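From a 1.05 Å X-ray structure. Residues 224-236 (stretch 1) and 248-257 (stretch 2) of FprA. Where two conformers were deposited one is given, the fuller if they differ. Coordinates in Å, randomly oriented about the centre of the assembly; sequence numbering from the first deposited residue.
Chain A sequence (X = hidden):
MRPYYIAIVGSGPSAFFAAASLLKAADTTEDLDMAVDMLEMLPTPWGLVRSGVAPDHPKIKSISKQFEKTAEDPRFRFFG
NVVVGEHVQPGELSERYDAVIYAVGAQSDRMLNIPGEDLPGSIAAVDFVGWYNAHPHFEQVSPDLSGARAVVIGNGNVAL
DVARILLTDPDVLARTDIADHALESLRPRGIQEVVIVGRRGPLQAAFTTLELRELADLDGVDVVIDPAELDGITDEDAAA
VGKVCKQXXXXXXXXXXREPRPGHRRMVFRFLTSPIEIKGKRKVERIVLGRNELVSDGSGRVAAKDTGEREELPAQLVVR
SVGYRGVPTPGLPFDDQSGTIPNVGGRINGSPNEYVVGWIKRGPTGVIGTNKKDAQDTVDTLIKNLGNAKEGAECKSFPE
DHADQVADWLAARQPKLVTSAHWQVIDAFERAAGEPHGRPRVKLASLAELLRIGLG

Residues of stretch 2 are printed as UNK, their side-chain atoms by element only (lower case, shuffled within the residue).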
# COMPACT_ATOMS: atom_id res chain seq x y z
N VAL A 224 -6.96 -21.57 -12.51
CA VAL A 224 -6.52 -22.25 -13.71
C VAL A 224 -5.03 -22.01 -13.90
O VAL A 224 -4.60 -20.89 -14.11
CB VAL A 224 -7.29 -21.75 -14.95
CG1 VAL A 224 -6.77 -22.44 -16.19
CG2 VAL A 224 -8.78 -21.95 -14.79
N ILE A 225 -4.26 -23.10 -13.86
CA ILE A 225 -2.85 -23.05 -14.21
C ILE A 225 -2.59 -24.20 -15.16
O ILE A 225 -2.69 -25.36 -14.78
CB ILE A 225 -1.94 -23.17 -13.03
CG1 ILE A 225 -2.33 -22.15 -11.96
CG2 ILE A 225 -0.48 -22.99 -13.47
CD1 ILE A 225 -1.43 -22.13 -10.79
N ASP A 226 -2.26 -23.88 -16.39
CA ASP A 226 -1.96 -24.92 -17.35
C ASP A 226 -0.70 -25.67 -16.89
O ASP A 226 0.27 -25.05 -16.51
CB ASP A 226 -1.72 -24.25 -18.69
CG ASP A 226 -1.62 -25.22 -19.81
OD1 ASP A 226 -0.75 -26.09 -19.78
OD2 ASP A 226 -2.39 -25.16 -20.78
N PRO A 227 -0.72 -27.00 -16.91
CA PRO A 227 0.46 -27.74 -16.50
C PRO A 227 1.76 -27.27 -17.18
O PRO A 227 2.82 -27.36 -16.57
CB PRO A 227 0.11 -29.17 -16.88
CG PRO A 227 -1.34 -29.21 -16.67
CD PRO A 227 -1.86 -27.90 -17.19
N ALA A 228 1.69 -26.79 -18.41
CA ALA A 228 2.86 -26.31 -19.11
C ALA A 228 3.54 -25.15 -18.41
O ALA A 228 4.71 -24.90 -18.64
CB ALA A 228 2.51 -25.91 -20.53
N GLU A 229 2.79 -24.41 -17.59
CA GLU A 229 3.38 -23.31 -16.84
C GLU A 229 4.42 -23.79 -15.83
O GLU A 229 5.21 -23.01 -15.35
CB GLU A 229 2.30 -22.50 -16.11
CG GLU A 229 1.29 -21.83 -17.01
CD GLU A 229 1.83 -20.71 -17.86
OE1 GLU A 229 2.78 -20.06 -17.43
OE2 GLU A 229 1.28 -20.46 -18.95
N LEU A 230 4.38 -25.07 -15.50
CA LEU A 230 5.27 -25.66 -14.55
C LEU A 230 6.35 -26.49 -15.23
O LEU A 230 7.21 -27.05 -14.54
CB LEU A 230 4.52 -26.48 -13.51
CG LEU A 230 3.60 -25.62 -12.64
CD1 LEU A 230 2.72 -26.43 -11.77
CD2 LEU A 230 4.41 -24.68 -11.76
N ASP A 231 6.38 -26.58 -16.55
CA ASP A 231 7.46 -27.32 -17.20
C ASP A 231 8.75 -26.56 -16.99
O ASP A 231 8.82 -25.34 -17.13
CB ASP A 231 7.18 -27.44 -18.71
CG ASP A 231 8.20 -28.25 -19.46
OD1 ASP A 231 8.88 -29.11 -18.82
OD2 ASP A 231 8.33 -28.03 -20.68
N GLY A 232 9.78 -27.28 -16.57
CA GLY A 232 11.06 -26.68 -16.28
C GLY A 232 11.15 -26.08 -14.89
O GLY A 232 12.17 -25.49 -14.57
N ILE A 233 10.08 -26.20 -14.11
CA ILE A 233 9.98 -25.64 -12.75
C ILE A 233 10.12 -26.83 -11.82
O ILE A 233 9.21 -27.64 -11.74
CB ILE A 233 8.65 -24.90 -12.56
CG1 ILE A 233 8.44 -23.85 -13.68
CG2 ILE A 233 8.60 -24.24 -11.20
CD1 ILE A 233 9.58 -22.91 -13.89
N THR A 234 11.24 -26.92 -11.11
CA THR A 234 11.53 -28.09 -10.31
C THR A 234 11.47 -27.79 -8.84
O THR A 234 11.70 -26.67 -8.38
CB THR A 234 12.90 -28.73 -10.69
OG1 THR A 234 13.99 -27.94 -10.18
CG2 THR A 234 13.08 -28.89 -12.19
N ASP A 235 11.13 -28.82 -8.09
CA ASP A 235 11.11 -28.69 -6.66
C ASP A 235 12.50 -28.38 -6.13
O ASP A 235 12.61 -27.61 -5.18
CB ASP A 235 10.59 -29.96 -6.02
CG ASP A 235 9.08 -30.17 -6.22
OD1 ASP A 235 8.36 -29.25 -6.74
OD2 ASP A 235 8.54 -31.24 -5.83
N GLU A 236 13.54 -28.96 -6.73
CA GLU A 236 14.90 -28.69 -6.33
C GLU A 236 15.22 -27.21 -6.45
O GLU A 236 15.74 -26.59 -5.52
CB GLU A 236 15.91 -29.53 -7.12
CG GLU A 236 17.35 -29.16 -6.76
CD GLU A 236 18.43 -29.98 -7.47
OE1 GLU A 236 18.21 -31.18 -7.73
OE2 GLU A 236 19.53 -29.40 -7.76
N UNK A 248 5.10 -22.33 -2.16
CA UNK A 248 4.32 -21.77 -3.24
C UNK A 248 4.19 -22.77 -4.39
O UNK A 248 3.12 -22.92 -4.95
c UNK A 248 4.82 -19.29 -2.98
n UNK A 248 5.47 -18.23 -3.44
o UNK A 248 4.13 -19.26 -1.96
c UNK A 248 4.98 -20.52 -3.81
N UNK A 249 5.30 -23.40 -4.77
CA UNK A 249 5.26 -24.29 -5.93
C UNK A 249 4.38 -25.50 -5.61
O UNK A 249 3.66 -25.97 -6.48
c UNK A 249 6.66 -25.73 -7.47
c UNK A 249 6.68 -24.66 -6.39
c UNK A 249 7.44 -23.43 -6.88
c UNK A 249 6.71 -22.54 -7.85
N UNK A 250 4.40 -25.99 -4.37
CA UNK A 250 3.51 -27.09 -4.01
C UNK A 250 2.05 -26.69 -4.23
O UNK A 250 1.25 -27.44 -4.75
c UNK A 250 6.66 -28.99 -0.44
n UNK A 250 6.84 -29.22 1.05
c UNK A 250 5.26 -28.43 -0.77
c UNK A 250 3.73 -27.50 -2.55
c UNK A 250 5.04 -28.21 -2.27
N UNK A 251 1.72 -25.47 -3.83
CA UNK A 251 0.36 -24.97 -4.00
C UNK A 251 0.00 -24.81 -5.48
O UNK A 251 -1.07 -25.22 -5.92
c UNK A 251 -1.14 -23.03 -3.56
c UNK A 251 0.18 -23.67 -3.23
c UNK A 251 0.31 -23.92 -1.72
N UNK A 252 0.92 -24.26 -6.26
CA UNK A 252 0.67 -24.10 -7.68
C UNK A 252 0.48 -25.45 -8.39
O UNK A 252 -0.36 -25.57 -9.25
c UNK A 252 3.07 -21.23 -8.68
c UNK A 252 0.67 -21.01 -8.01
c UNK A 252 1.78 -23.30 -8.36
c UNK A 252 1.94 -21.85 -7.89
N UNK A 253 1.31 -26.43 -8.03
CA UNK A 253 1.14 -27.76 -8.60
C UNK A 253 -0.26 -28.29 -8.27
O UNK A 253 -0.89 -28.93 -9.11
c UNK A 253 2.19 -28.73 -8.08
c UNK A 253 6.56 -29.17 -9.57
n UNK A 253 5.94 -29.33 -8.41
c UNK A 253 3.63 -28.46 -8.52
n UNK A 253 5.88 -29.29 -10.69
n UNK A 253 7.86 -28.91 -9.58
c UNK A 253 4.53 -29.64 -8.27
N UNK A 254 -0.72 -28.06 -7.05
CA UNK A 254 -2.04 -28.51 -6.67
C UNK A 254 -3.10 -27.90 -7.57
O UNK A 254 -4.03 -28.57 -8.00
N UNK A 255 -2.99 -26.62 -7.85
CA UNK A 255 -3.97 -26.00 -8.75
C UNK A 255 -3.88 -26.54 -10.17
O UNK A 255 -4.92 -26.79 -10.80
c UNK A 255 -4.98 -22.50 -5.17
c UNK A 255 -3.41 -22.83 -6.93
c UNK A 255 -3.79 -22.20 -5.75
c UNK A 255 -3.80 -24.47 -8.79
o UNK A 255 -5.39 -21.92 -4.00
c UNK A 255 -4.20 -23.78 -7.50
c UNK A 255 -5.44 -24.02 -6.93
c UNK A 255 -5.81 -23.39 -5.76
N UNK A 256 -2.65 -26.75 -10.66
CA UNK A 256 -2.48 -27.26 -12.01
C UNK A 256 -3.05 -28.66 -12.16
O UNK A 256 -3.46 -29.04 -13.27
c UNK A 256 -1.00 -27.20 -12.40
N UNK A 257 -3.11 -29.40 -11.06
CA UNK A 257 -3.64 -30.78 -11.07
C UNK A 257 -5.15 -30.83 -11.23
O UNK A 257 -5.72 -31.91 -11.42
o UNK A 257 -1.34 -32.21 -8.58
c UNK A 257 -3.30 -31.50 -9.77
c UNK A 257 -1.88 -31.92 -9.68
o UNK A 257 -1.22 -31.99 -10.74
O HOH W 1 -5.78 -25.45 -13.01
O HOH W 2 7.03 -29.52 -13.36

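Position 248 carries two carbons, the second bearing one oxygen and one nitrogen. Four side-chain atoms ending in an amide make it Asn248; nothing of stretch 1 comes within reach.

Position 249 has four carbons, forked at the first, with one arm two carbons long; the end of that arm lies 4.2 Å from Ile233 CG2, and the short arm 4.0 Å from Asp235 OD1. This is Ile249.

At 250, four carbons in a row end in a nitrogen, which identifies Lys250. Its CA-to-CB bond points away from stretch 1, and the chain is extended after chi1, with chi2 to chi4 all t.

Position 251 shows one carbon carrying two more, hence Val251, out of reach of the other stretch.

Position 252 also has four carbons, but the fork falls at the second, and one of the two carbons beyond it packs 3.7 Å from Ile225 CD1. It is Leu252 rather than a second isoleucine.

Position 253 has three carbons, a nitrogen, then a carbon carrying two more nitrogens. The inner nitrogen and one terminal nitrogen each lie 2.9 Å from Asp235 OD1, and that terminal nitrogen 2.8 Å from Ile233 O. This is the guanidinium of Arg253. Although CA-to-CB points away, the end of the side chain comes nearer to stretch 1. NE and NH2 each donate to Asp235 OD1, as parts of a salt bridge, and NH2 also donates to Ile233 O (angle 150°). Both acceptors lie near the guanidinium plane, at its edge, where the N-H bonds point.

Position 254 has no side-chain atoms and is Gly254. An ideal CB would meet nothing of stretch 1.

At 255, one carbon, the CB, 3.9 Å from Ile225 CD1, leads to a six-carbon ring bearing an oxygen: Tyr255. The ring end leads away and its OH is hydrogen-bonded elsewhere in the structure.

The single carbon at 256, a CB, sits 3.9 Å from Leu230 CD1 and 4.2 Å from Ile225 CB, and gives Ala256.

Position 257 has two carbons, the second carrying two oxygens: Asp257, whose carboxylate makes no contact with stretch 1.

The contact buries 554 Å², both sides summed. Ile225 and Leu230 supply its apolar centre. The small side chain of Ala256 accompanies a close backbone approach: Ala256 CA is 4.8 Å from Ile225 CA and makes a CA-H...O contact of 3.4 Å with Ile225 O. Water 1 adds a bridge, accepting from Ile225 N (2.9 Å) and donating to Tyr255 O (2.7 Å). Farther along, Arg253 joins the last residue of the Leu230–Ile233 type II turn, through Ile233 O, to the start of the following helix, through Asp235 OD1; water 2 extends this network, accepting from Arg253 NH1 (2.9 Å) and donating to Leu230 O (2.7 Å).

Stretch 2 248-257: NIKVLRGYAD
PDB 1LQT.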